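Local coordinates for protein transcriptional regulator, MarR family (Silicibacter pomeroyi DSS-3, PDB 3CDH) that probably binds DNA and regulates transcription as a dimeric winged helix-turn-helix protein of the MarR family, at residues Leu17-Leu20 with Leu21-Ser25; Leu41-Pro44 with Glu45-Leu49; Asp79-Ala83 with Arg84-Thr88. All coordinates share one frame; numbering follows the deposited sequence.

Interaction 1. Residues Leu17-Leu20 with Leu21-Ser25; sequences LLYL and LAASS
Y19 and A23, L17 and L21, and L20 and S24 meet one turn apart near the start of helix 17-38, a largely buried local contact on the side of the subunit that faces its dimer partner. The aromatic pair is a CH-pi contact: the CB of A23 lies over one face of the Y19 ring, 4.2 Å from its centroid and offset toward the rim, on the CZ side. Placing CG of Y19 opposite its own backbone N (chi1 167°) carries the ring along the helix as far as A23. On the leucine side, CG of L17 approaches CD1 of L21 at 4.2 Å, and the two branched chains cross at a slant. Both leucines go on to pack against the second subunit, L17 on its L125 and L21 on its L141. One residue grips the carbonyl of L20 twice. OG of S24 lies 2.7 Å from O of L20. N of S24 lies 3.1 Å from O of L20, and the two donors arrive from opposite faces of the carbonyl plane. The buried S24 hydroxyl thus has its donor need met within its own helix, beside leucines that pack on the second subunit.

Interaction 2. Residues Leu41-Pro44 with Glu45-Leu49; sequences LRVP and EWRVL
R42 and E45 meet at the first turn of helix 43-54, where the chain passes from extended backbone at L41 and R42 into helical geometry at V43, with R42 as the N-cap. The carbonyl O of R42 accepts from N of W46 at 3.1 Å, and the following bonds of the ladder run from N of R47 to O of V43 and from N of V48 to O of P44. In return, OE2 of E45 takes the N-H of R42 at 3.3 Å, a nearly straight bond that meets the oxygen close to its C-O axis. The same carboxylate receives the R42 guanidinium, folded back by a bend at chi3 (-47°). NH1 of R42 makes a salt bridge with OE1 of E45 at 3.0 Å, and NE adds a weak bond to OE2. The oxygen OE1 lies in the guanidinium plane, yet it is met from above the carboxylate, the two planes being 72° apart. OE1 of E45 also forms a salt bridge with R84, and NH1 of R42 a probable hydrogen bond with OE1 of Q80. Elsewhere, CG1 of V43 sits over one face of the R47 guanidinium, 3.6 Å from NE, while NH1 of R47 bonds the O of S67. CD1 of L41 reaches CD1 of L49 at 4.3 Å, beside L114 of helix 105-130. Acceptance of the N-cap N-H by the side chain three residues on is the glutamate half of a capping box, here opening the helix that packs against helix 71-84 in the winged helix-turn-helix domain.

Interaction 3. Residues Asp79-Ala83 with Arg84-Thr88; sequences DQMDA and RGLVT
M81 and L86 meet across the end of helix 71-84, where hydrogen bonds define a Schellman motif. N of L86 bonds O of M81 at 2.9 Å, and N of G85 bonds O of D82 at 2.9 Å, the latter from above the carbonyl plane. G85 makes the turn with a positive phi of 90°, at backbone angles where a CB would press on the preceding carbonyl O. N of R84 contributes weak bonds to the O atoms of Q80 and M81. A water joins the last helical turn to the R84 side chain: it donates to O of Q80 at 2.7 Å and accepts from NH1 of R84 at 2.7 Å, lying in the guanidinium plane. Bends at chi2 and chi3 (86°) turn the R84 chain back along the helix to this water, while its NH2 forms a salt bridge with OE1 of E45 on helix 43-54. Apolar contacts form a second group. CB of M81 faces CB of L86 at 4.3 Å, the hydrophobic pairing that accompanies such a cap, and the selenomethionine chain of M81, bent at chi3, brings CE to 4.2 Å from CG2 of V87. A CA-H...O contact of 3.3 Å from CA of D82 to O of V87 lies where the departing chain passes the helix. D79 and D82 both form salt bridges with R89. Helix 71-84 is probably the recognition helix, and this turn leads from it into the wing, carrying V87 and T88 into strand 87-89 against strand 100-103, while M81 faces V48 and L49.

From the N terminus the three contacts follow in series, none nesting in or crossing another, and each is made within one continuous piece of chain. Interaction 1 lies in helix 17-38 on the dimer side; interaction 2 opens the next helix, 43-54, with about 22 Å between the centres of interactions 1 and 2, and it too touches the second subunit. Interaction 3 ends helix 71-84 and starts strand 87-89. It lies across the centre of the chain from interaction 1, about 33 Å between centres, but against interaction 2, through E45 with R84, R42 with Q80, and packing of E45 and L49 on M81. The start of one helix is thereby joined to the end of another, linking the helices to the strands of the wing.

Interaction 1. Residues Leu17-Leu20 with Leu21-Ser25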
# COMPACT_ATOMS: atom_id res chain seq x y z
N LEU B 17 1.56 -7.48 -10.85
CA LEU B 17 0.33 -7.15 -10.13
C LEU B 17 0.58 -6.38 -8.84
O LEU B 17 -0.11 -5.39 -8.57
CB LEU B 17 -0.51 -8.39 -9.84
CG LEU B 17 -1.79 -8.02 -9.05
CD1 LEU B 17 -2.77 -7.18 -9.84
CD2 LEU B 17 -2.50 -9.25 -8.47
N LEU B 18 1.57 -6.83 -8.06
CA LEU B 18 1.85 -6.24 -6.75
C LEU B 18 2.38 -4.82 -6.88
O LEU B 18 2.04 -3.93 -6.08
CB LEU B 18 2.79 -7.13 -5.94
CG LEU B 18 2.09 -8.13 -4.98
CD1 LEU B 18 0.84 -8.75 -5.57
CD2 LEU B 18 3.02 -9.22 -4.54
N TYR B 19 3.17 -4.58 -7.93
CA TYR B 19 3.62 -3.23 -8.22
C TYR B 19 2.42 -2.36 -8.57
O TYR B 19 2.24 -1.28 -8.02
CB TYR B 19 4.66 -3.20 -9.32
CG TYR B 19 4.87 -1.80 -9.82
CD1 TYR B 19 4.22 -1.35 -10.96
CD2 TYR B 19 5.67 -0.90 -9.12
CE1 TYR B 19 4.38 -0.05 -11.42
CE2 TYR B 19 5.85 0.40 -9.57
CZ TYR B 19 5.19 0.81 -10.71
OH TYR B 19 5.35 2.06 -11.18
N LEU B 20 1.58 -2.84 -9.49
CA LEU B 20 0.44 -2.07 -9.93
C LEU B 20 -0.48 -1.77 -8.76
O LEU B 20 -0.98 -0.65 -8.64
CB LEU B 20 -0.31 -2.79 -11.01
CG LEU B 20 0.44 -2.88 -12.34
CD1 LEU B 20 -0.28 -3.87 -13.22
CD2 LEU B 20 0.59 -1.55 -13.03
N LEU B 21 -0.69 -2.74 -7.86
CA LEU B 21 -1.52 -2.45 -6.69
C LEU B 21 -0.88 -1.36 -5.82
O LEU B 21 -1.53 -0.36 -5.47
CB LEU B 21 -1.79 -3.71 -5.88
CG LEU B 21 -2.87 -4.68 -6.40
CD1 LEU B 21 -2.87 -5.97 -5.59
CD2 LEU B 21 -4.26 -4.06 -6.38
N ALA B 22 0.41 -1.54 -5.50
CA ALA B 22 1.06 -0.66 -4.54
C ALA B 22 1.20 0.77 -5.07
O ALA B 22 0.95 1.74 -4.35
CB ALA B 22 2.37 -1.23 -4.13
N ALA B 23 1.58 0.90 -6.34
CA ALA B 23 1.68 2.21 -6.97
C ALA B 23 0.32 2.92 -7.01
O ALA B 23 0.21 4.10 -6.64
CB ALA B 23 2.25 2.08 -8.37
N SER B 24 -0.71 2.20 -7.42
CA SER B 24 -2.06 2.74 -7.44
C SER B 24 -2.47 3.30 -6.10
O SER B 24 -2.97 4.42 -6.00
CB SER B 24 -3.05 1.66 -7.78
OG SER B 24 -2.83 1.26 -9.10
N SER B 25 -2.26 2.51 -5.06
CA SER B 25 -2.74 2.89 -3.76
C SER B 25 -1.98 4.17 -3.35
O SER B 25 -2.57 5.12 -2.85
CB SER B 25 -2.53 1.74 -2.79
OG SER B 25 -2.85 2.12 -1.47

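Interaction 2. Residues Leu41-Pro44 with Glu45-Leu49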
# COMPACT_ATOMS: atom_id res chain seq x y z
N LEU B 41 -2.09 16.20 10.82
CA LEU B 41 -2.41 14.83 11.17
C LEU B 41 -1.54 13.80 10.45
O LEU B 41 -1.12 14.02 9.30
CB LEU B 41 -3.86 14.54 10.82
CG LEU B 41 -4.87 14.95 11.86
CD1 LEU B 41 -6.25 14.62 11.36
CD2 LEU B 41 -4.59 14.20 13.14
N ARG B 42 -1.30 12.66 11.10
CA ARG B 42 -0.59 11.56 10.47
C ARG B 42 -1.57 10.57 9.84
O ARG B 42 -2.73 10.44 10.28
CB ARG B 42 0.29 10.85 11.49
CG ARG B 42 1.56 11.53 11.80
CD ARG B 42 2.19 10.96 13.07
NE ARG B 42 1.18 10.86 14.14
CZ ARG B 42 1.35 10.22 15.30
NH1 ARG B 42 0.36 10.21 16.20
NH2 ARG B 42 2.51 9.60 15.57
N VAL B 43 -1.12 9.87 8.80
CA VAL B 43 -2.00 8.93 8.10
C VAL B 43 -2.65 7.90 9.04
O VAL B 43 -3.85 7.68 8.99
CB VAL B 43 -1.30 8.24 6.91
CG1 VAL B 43 -2.13 7.05 6.41
CG2 VAL B 43 -1.10 9.23 5.80
N PRO B 44 -1.86 7.30 9.93
CA PRO B 44 -2.54 6.36 10.82
C PRO B 44 -3.62 7.03 11.67
O PRO B 44 -4.65 6.40 11.95
CB PRO B 44 -1.42 5.84 11.72
CG PRO B 44 -0.19 6.20 11.05
CD PRO B 44 -0.42 7.38 10.19
N GLU B 45 -3.39 8.28 12.10
CA GLU B 45 -4.40 8.97 12.92
C GLU B 45 -5.69 9.13 12.13
O GLU B 45 -6.76 8.83 12.62
CB GLU B 45 -3.89 10.30 13.43
CG GLU B 45 -3.48 10.29 14.88
CD GLU B 45 -2.49 11.39 15.21
OE1 GLU B 45 -2.22 11.66 16.41
OE2 GLU B 45 -1.94 12.00 14.26
N TRP B 46 -5.59 9.52 10.87
CA TRP B 46 -6.79 9.67 10.07
C TRP B 46 -7.53 8.34 9.91
O TRP B 46 -8.77 8.29 9.94
CB TRP B 46 -6.47 10.34 8.74
CG TRP B 46 -7.09 9.73 7.57
CD1 TRP B 46 -6.47 8.96 6.64
CD2 TRP B 46 -8.46 9.83 7.16
NE1 TRP B 46 -7.35 8.58 5.67
CE2 TRP B 46 -8.58 9.09 5.96
CE3 TRP B 46 -9.58 10.47 7.68
CZ2 TRP B 46 -9.79 8.96 5.27
CZ3 TRP B 46 -10.80 10.34 7.00
CH2 TRP B 46 -10.90 9.58 5.82
N ARG B 47 -6.77 7.26 9.75
CA ARG B 47 -7.40 5.97 9.55
C ARG B 47 -8.18 5.58 10.79
O ARG B 47 -9.31 5.07 10.68
CB ARG B 47 -6.38 4.91 9.19
CG ARG B 47 -5.81 5.15 7.83
CD ARG B 47 -4.76 4.14 7.47
NE ARG B 47 -4.36 4.28 6.07
CZ ARG B 47 -3.39 3.55 5.50
NH1 ARG B 47 -2.72 2.62 6.21
NH2 ARG B 47 -3.10 3.75 4.21
N VAL B 48 -7.61 5.82 11.97
CA VAL B 48 -8.34 5.54 13.19
C VAL B 48 -9.65 6.32 13.18
O VAL B 48 -10.72 5.75 13.46
CB VAL B 48 -7.55 5.87 14.44
CG1 VAL B 48 -8.51 6.07 15.62
CG2 VAL B 48 -6.57 4.76 14.70
N LEU B 49 -9.57 7.62 12.84
CA LEU B 49 -10.77 8.44 12.74
C LEU B 49 -11.74 7.91 11.69
O LEU B 49 -12.95 7.81 11.94
CB LEU B 49 -10.44 9.89 12.44
CG LEU B 49 -9.64 10.62 13.52
CD1 LEU B 49 -9.27 11.96 12.96
CD2 LEU B 49 -10.43 10.79 14.82

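Interaction 3. Residues Asp79-Ala83 with Arg84-Thr88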
# COMPACT_ATOMS: atom_id res chain seq x y z
N ASP B 79 -2.86 5.66 21.86
CA ASP B 79 -2.54 6.36 23.10
C ASP B 79 -2.32 7.85 22.90
O ASP B 79 -2.71 8.67 23.75
CB ASP B 79 -1.29 5.83 23.75
CG ASP B 79 -1.47 4.44 24.29
OD1 ASP B 79 -2.61 3.99 24.55
OD2 ASP B 79 -0.42 3.78 24.45
N GLN B 80 -1.69 8.20 21.79
CA GLN B 80 -1.37 9.61 21.54
C GLN B 80 -2.65 10.39 21.29
O GLN B 80 -2.80 11.51 21.79
CB GLN B 80 -0.43 9.76 20.36
CG GLN B 80 0.92 9.24 20.64
CD GLN B 80 1.81 9.29 19.42
OE1 GLN B 80 1.38 8.96 18.30
NE2 GLN B 80 3.06 9.73 19.62
N MSE B 81 -3.56 9.80 20.53
CA MSE B 81 -4.84 10.39 20.27
C MSE B 81 -5.66 10.52 21.55
O MSE B 81 -6.38 11.49 21.76
CB MSE B 81 -5.57 9.58 19.22
CG MSE B 81 -4.89 9.61 17.90
SE MSE B 81 -5.76 8.44 16.59
CE MSE B 81 -7.27 9.53 16.10
N ASP B 82 -5.57 9.52 22.40
CA ASP B 82 -6.17 9.55 23.72
C ASP B 82 -5.64 10.76 24.46
O ASP B 82 -6.43 11.57 24.91
CB ASP B 82 -5.85 8.25 24.45
CG ASP B 82 -6.71 8.02 25.69
OD1 ASP B 82 -7.05 8.99 26.39
OD2 ASP B 82 -7.03 6.83 25.99
N ALA B 83 -4.32 10.93 24.56
CA ALA B 83 -3.75 12.05 25.33
C ALA B 83 -4.19 13.42 24.81
O ALA B 83 -4.19 14.44 25.53
CB ALA B 83 -2.26 11.99 25.30
N ARG B 84 -4.55 13.44 23.54
CA ARG B 84 -4.85 14.67 22.87
C ARG B 84 -6.33 14.94 23.04
O ARG B 84 -6.78 16.05 22.75
CB ARG B 84 -4.50 14.55 21.39
CG ARG B 84 -4.53 15.83 20.63
CD ARG B 84 -3.38 15.81 19.69
NE ARG B 84 -3.72 15.14 18.45
CZ ARG B 84 -3.12 14.08 17.96
NH1 ARG B 84 -2.10 13.47 18.57
NH2 ARG B 84 -3.58 13.60 16.82
N GLY B 85 -7.08 13.96 23.50
CA GLY B 85 -8.51 14.13 23.64
C GLY B 85 -9.35 13.75 22.42
O GLY B 85 -10.54 14.08 22.37
N LEU B 86 -8.79 13.04 21.45
CA LEU B 86 -9.60 12.63 20.29
C LEU B 86 -10.35 11.33 20.51
O LEU B 86 -11.38 11.09 19.88
CB LEU B 86 -8.73 12.53 19.04
CG LEU B 86 -8.05 13.85 18.71
CD1 LEU B 86 -7.24 13.69 17.43
CD2 LEU B 86 -9.06 15.03 18.62
N VAL B 87 -9.83 10.51 21.41
CA VAL B 87 -10.26 9.11 21.50
C VAL B 87 -10.28 8.66 22.95
O VAL B 87 -9.43 9.06 23.71
CB VAL B 87 -9.30 8.25 20.66
CG1 VAL B 87 -9.25 6.86 21.15
CG2 VAL B 87 -9.74 8.26 19.22
N THR B 88 -11.23 7.83 23.34
CA THR B 88 -11.25 7.37 24.74
C THR B 88 -11.50 5.85 24.89
O THR B 88 -12.02 5.23 23.97
CB THR B 88 -12.22 8.26 25.56
OG1 THR B 88 -11.96 8.11 26.95
CG2 THR B 88 -13.67 7.96 25.24
O HOH W 1 -0.80 13.16 20.90